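Local structure of multifunctional non-homologous end joining DNA repair protein LigD (Mycobacterium tuberculosis, 4MKY) at residues A52-W57 and Q108-V113. The protein probably repairs DNA double-strand breaks together with Ku by non-homologous end joining, this piece being its primase-like polymerase domain. Sequence-based numbering, arbitrary orientation.
Sequences ATRKRW and QAALEV. With nucleotides of chain F.
The guanidinium of Arg56 has the side-chain amide of Gln108 over one face, its CD 3.6 Å above the plane and offset toward the rim, with the two planes 40° apart. At the guanidinium edge, near its plane, stands the sugar of DG1 of chain F, where Arg56 NH2 comes within 2.7 Å of O4'. NE and NH2 of Arg56 also grip a single acceptor, the main-chain Gln108 O, at 2.9 and 2.7 Å; the NH2 bond uses a lone pair in the carbonyl plane, while NE sits above that plane. A bend at chi3 (42°) turns the guanidinium toward this carbonyl at the end of helix 99-108, and NH1 forms a salt bridge with Glu68 on the neighbouring strand 66-68.

The indole of Trp57 has Glu112 OE1 in plane at its edge, whereas the carboxylate carbon Glu112 CD approaches CH2 obliquely, 3.5 Å away. The Leu111 and Trp57 side chains cross at about a right angle, Leu111 CD1 lying 3.6 Å from Trp57 CB. The backbone N of Trp57 donates to Ala109 O, where a Schellman motif ends the helix. The inverse gamma turn centred on Ala110 follows, and Ala110 CB packs against Arg54 CG at 3.4 Å. From there the two segments pair as antiparallel strands, Lys55 with Glu112 and Arg54 with Val113. Lys55 and Glu112 run side by side, but Lys55 NZ remains 5.0 Å from Glu112 OE1.

Glu112 OE2 instead takes Arg247 and the backbone N of Gly248, so the carboxylate probably helps position Arg247, which, like Lys55, is a substrate-binding residue by analogy with related polymerases. Arg56 joins strand 66-68 to the helix end; these bonds probably fix its guanidinium's rotation and hold NH2 beside the sugar oxygen, consistent with the DNA-binding role inferred here.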
ATOM      1  N   ALA A  52       7.109 -20.119  -6.498  1.00 34.60           N
ATOM      2  CA  ALA A  52       5.840 -20.052  -7.203  1.00 34.37           C
ATOM      3  C   ALA A  52       4.685 -19.817  -6.243  1.00 35.29           C
ATOM      4  O   ALA A  52       4.394 -20.668  -5.410  1.00 37.62           O
ATOM      5  CB  ALA A  52       5.625 -21.340  -7.988  1.00 35.29           C
ATOM      6  N   THR A  53       4.028 -18.666  -6.329  1.00 34.43           N
ATOM      7  CA  THR A  53       2.785 -18.464  -5.585  1.00 34.44           C
ATOM      8  C   THR A  53       1.604 -18.951  -6.426  1.00 35.66           C
ATOM      9  O   THR A  53       1.575 -18.724  -7.636  1.00 35.90           O
ATOM     10  CB  THR A  53       2.545 -16.992  -5.222  1.00 33.75           C
ATOM     11  OG1 THR A  53       3.433 -16.606  -4.174  1.00 33.66           O
ATOM     12  CG2 THR A  53       1.149 -16.811  -4.712  1.00 34.17           C
ATOM     13  N   ARG A  54       0.683 -19.685  -5.806  1.00 35.91           N
ATOM     14  CA  ARG A  54      -0.463 -20.225  -6.527  1.00 36.98           C
ATOM     15  C   ARG A  54      -1.745 -19.536  -6.124  1.00 37.22           C
ATOM     16  O   ARG A  54      -2.008 -19.331  -4.933  1.00 36.49           O
ATOM     17  CB  ARG A  54      -0.634 -21.725  -6.234  1.00 38.51           C
ATOM     18  CG  ARG A  54       0.257 -22.650  -7.057  1.00 38.74           C
ATOM     19  CD  ARG A  54       0.970 -23.659  -6.164  1.00 40.35           C
ATOM     20  NE  ARG A  54       2.002 -22.994  -5.370  1.00 39.97           N
ATOM     21  CZ  ARG A  54       2.133 -23.080  -4.047  1.00 39.33           C
ATOM     22  NH1 ARG A  54       1.392 -23.908  -3.356  1.00 39.79           N
ATOM     23  NH2 ARG A  54       3.061 -22.363  -3.425  1.00 38.69           N
ATOM     24  N   LYS A  55      -2.575 -19.240  -7.121  1.00 37.13           N
ATOM     25  CA  LYS A  55      -3.977 -18.962  -6.857  1.00 37.68           C
ATOM     26  C   LYS A  55      -4.819 -20.117  -7.398  1.00 38.25           C
ATOM     27  O   LYS A  55      -4.857 -20.368  -8.601  1.00 38.35           O
ATOM     28  CB  LYS A  55      -4.393 -17.634  -7.464  1.00 37.08           C
ATOM     29  CG  LYS A  55      -5.635 -17.054  -6.813  1.00 38.79           C
ATOM     30  CD  LYS A  55      -5.826 -15.599  -7.187  1.00 39.71           C
ATOM     31  CE  LYS A  55      -7.102 -15.064  -6.541  1.00 42.89           C
ATOM     32  NZ  LYS A  55      -7.341 -13.639  -6.959  1.00 42.42           N
ATOM     33  N   ARG A  56      -5.478 -20.846  -6.512  1.00 39.75           N
ATOM     34  CA  ARG A  56      -6.163 -22.065  -6.955  1.00 41.04           C
ATOM     35  C   ARG A  56      -7.689 -21.971  -6.905  1.00 43.16           C
ATOM     36  O   ARG A  56      -8.265 -21.570  -5.887  1.00 44.06           O
ATOM     37  CB  ARG A  56      -5.666 -23.252  -6.140  1.00 42.21           C
ATOM     38  CG  ARG A  56      -4.161 -23.228  -5.891  1.00 40.98           C
ATOM     39  CD  ARG A  56      -3.745 -24.296  -4.917  1.00 41.77           C
ATOM     40  NE  ARG A  56      -4.460 -25.536  -5.204  1.00 43.90           N
ATOM     41  CZ  ARG A  56      -4.470 -26.588  -4.397  1.00 44.89           C
ATOM     42  NH1 ARG A  56      -3.782 -26.553  -3.256  1.00 44.06           N
ATOM     43  NH2 ARG A  56      -5.190 -27.651  -4.725  1.00 46.11           N
ATOM     44  N   TRP A  57      -8.341 -22.359  -8.001  1.00 43.93           N
ATOM     45  CA  TRP A  57      -9.806 -22.438  -8.058  1.00 45.04           C
ATOM     46  C   TRP A  57     -10.316 -23.882  -8.195  1.00 46.42           C
ATOM     47  O   TRP A  57     -10.918 -24.240  -9.202  1.00 47.11           O
ATOM     48  CB  TRP A  57     -10.306 -21.667  -9.272  1.00 44.98           C
ATOM     49  CG  TRP A  57     -10.303 -20.180  -9.144  1.00 44.06           C
ATOM     50  CD1 TRP A  57     -11.397 -19.372  -8.970  1.00 44.72           C
ATOM     51  CD2 TRP A  57      -9.188 -19.302  -9.339  1.00 41.88           C
ATOM     52  NE1 TRP A  57     -11.017 -18.050  -8.994  1.00 43.30           N
ATOM     53  CE2 TRP A  57      -9.676 -17.977  -9.252  1.00 40.75           C
ATOM     54  CE3 TRP A  57      -7.825 -19.503  -9.585  1.00 41.12           C
ATOM     55  CZ2 TRP A  57      -8.847 -16.869  -9.366  1.00 39.03           C
ATOM     56  CZ3 TRP A  57      -7.011 -18.402  -9.733  1.00 38.71           C
ATOM     57  CH2 TRP A  57      -7.514 -17.101  -9.590  1.00 38.24           C
ATOM     58  N   GLN A 108      -3.419 -29.372  -9.223  1.00 48.67           N
ATOM     59  CA  GLN A 108      -3.755 -28.651  -8.007  1.00 47.08           C
ATOM     60  C   GLN A 108      -4.921 -27.734  -8.279  1.00 46.24           C
ATOM     61  O   GLN A 108      -5.488 -27.168  -7.361  1.00 45.83           O
ATOM     62  CB  GLN A 108      -2.582 -27.798  -7.589  1.00 45.78           C
ATOM     63  CG  GLN A 108      -1.456 -28.594  -6.990  1.00 46.75           C
ATOM     64  CD  GLN A 108      -1.765 -28.970  -5.581  1.00 47.54           C
ATOM     65  OE1 GLN A 108      -1.755 -28.114  -4.690  1.00 46.57           O
ATOM     66  NE2 GLN A 108      -2.218 -30.207  -5.392  1.00 49.79           N
ATOM     67  N   ALA A 109      -5.247 -27.582  -9.555  1.00 46.48           N
ATOM     68  CA  ALA A 109      -6.173 -26.560 -10.019  1.00 45.48           C
ATOM     69  C   ALA A 109      -5.611 -25.162  -9.758  1.00 43.70           C
ATOM     70  O   ALA A 109      -6.384 -24.224  -9.524  1.00 43.24           O
ATOM     71  CB  ALA A 109      -7.535 -26.727  -9.376  1.00 45.44           C
ATOM     72  N   ALA A 110      -4.277 -25.063  -9.662  1.00 42.35           N
ATOM     73  CA  ALA A 110      -3.622 -23.769  -9.498  1.00 40.88           C
ATOM     74  C   ALA A 110      -3.676 -23.053 -10.819  1.00 40.47           C
ATOM     75  O   ALA A 110      -2.731 -23.132 -11.583  1.00 41.01           O
ATOM     76  CB  ALA A 110      -2.175 -23.933  -9.073  1.00 40.00           C
ATOM     77  N   LEU A 111      -4.820 -22.464 -11.142  1.00 39.76           N
ATOM     78  CA  LEU A 111      -4.989 -21.852 -12.453  1.00 39.61           C
ATOM     79  C   LEU A 111      -3.910 -20.804 -12.754  1.00 37.91           C
ATOM     80  O   LEU A 111      -3.339 -20.794 -13.837  1.00 38.00           O
ATOM     81  CB  LEU A 111      -6.407 -21.266 -12.590  1.00 40.12           C
ATOM     82  CG  LEU A 111      -7.543 -22.288 -12.444  1.00 41.64           C
ATOM     83  CD1 LEU A 111      -8.896 -21.600 -12.568  1.00 42.71           C
ATOM     84  CD2 LEU A 111      -7.423 -23.447 -13.444  1.00 42.39           C
ATOM     85  N   GLU A 112      -3.563 -19.986 -11.761  1.00 37.26           N
ATOM     86  CA  GLU A 112      -2.587 -18.921 -11.977  1.00 35.73           C
ATOM     87  C   GLU A 112      -1.244 -19.263 -11.315  1.00 35.97           C
ATOM     88  O   GLU A 112      -1.218 -19.989 -10.325  1.00 37.34           O
ATOM     89  CB  GLU A 112      -3.135 -17.593 -11.456  1.00 34.12           C
ATOM     90  CG  GLU A 112      -4.491 -17.203 -12.038  1.00 34.86           C
ATOM     91  CD  GLU A 112      -4.941 -15.824 -11.597  1.00 35.27           C
ATOM     92  OE1 GLU A 112      -4.339 -15.263 -10.645  1.00 32.35           O
ATOM     93  OE2 GLU A 112      -5.898 -15.283 -12.222  1.00 36.91           O
ATOM     94  N   VAL A 113      -0.135 -18.875 -11.953  1.00 34.24           N
ATOM     95  CA  VAL A 113       1.167 -18.981 -11.317  1.00 33.39           C
ATOM     96  C   VAL A 113       1.796 -17.590 -11.213  1.00 31.69           C
ATOM     97  O   VAL A 113       1.836 -16.857 -12.192  1.00 30.70           O
ATOM     98  CB  VAL A 113       2.103 -19.938 -12.082  1.00 33.97           C
ATOM     99  CG1 VAL A 113       3.499 -19.926 -11.466  1.00 32.69           C
ATOM    100  CG2 VAL A 113       1.524 -21.354 -12.081  1.00 35.45           C
TER
ATOM    101  OP3  DG F   1     -10.687 -29.321  -8.133  1.00 57.61           O
ATOM    102  P    DG F   1     -10.094 -30.682  -8.224  1.00 57.22           P
ATOM    103  OP1  DG F   1     -10.267 -31.163  -9.630  1.00 58.36           O
ATOM    104  OP2  DG F   1     -10.574 -31.514  -7.095  1.00 55.33           O
ATOM    105  O5'  DG F   1      -8.547 -30.421  -7.957  1.00 55.73           O
ATOM    106  C5'  DG F   1      -8.122 -29.682  -6.801  1.00 53.10           C
ATOM    107  C4'  DG F   1      -7.016 -30.439  -6.106  1.00 50.25           C
ATOM    108  O4'  DG F   1      -6.720 -29.823  -4.838  1.00 47.65           O
ATOM    109  C3'  DG F   1      -7.377 -31.873  -5.753  1.00 49.28           C
ATOM    110  O3'  DG F   1      -6.120 -32.511  -5.551  1.00 49.23           O
ATOM    111  C2'  DG F   1      -8.132 -31.694  -4.450  1.00 48.36           C
ATOM    112  C1'  DG F   1      -7.424 -30.496  -3.799  1.00 47.31           C
ATOM    113  N9   DG F   1      -8.324 -29.521  -3.196  1.00 46.78           N
ATOM    114  C8   DG F   1      -9.567 -29.172  -3.664  1.00 48.03           C
ATOM    115  N7   DG F   1     -10.075 -28.139  -3.049  1.00 47.74           N
ATOM    116  C5   DG F   1      -9.083 -27.747  -2.161  1.00 46.64           C
ATOM    117  C6   DG F   1      -9.074 -26.705  -1.197  1.00 46.65           C
ATOM    118  O6   DG F   1      -9.948 -25.859  -0.969  1.00 46.83           O
ATOM    119  N1   DG F   1      -7.885 -26.685  -0.477  1.00 45.35           N
ATOM    120  C2   DG F   1      -6.835 -27.549  -0.664  1.00 45.94           C
ATOM    121  N2   DG F   1      -5.755 -27.339   0.105  1.00 46.54           N
ATOM    122  N3   DG F   1      -6.834 -28.534  -1.551  1.00 45.76           N
ATOM    123  C4   DG F   1      -7.992 -28.586  -2.243  1.00 45.92           C
TER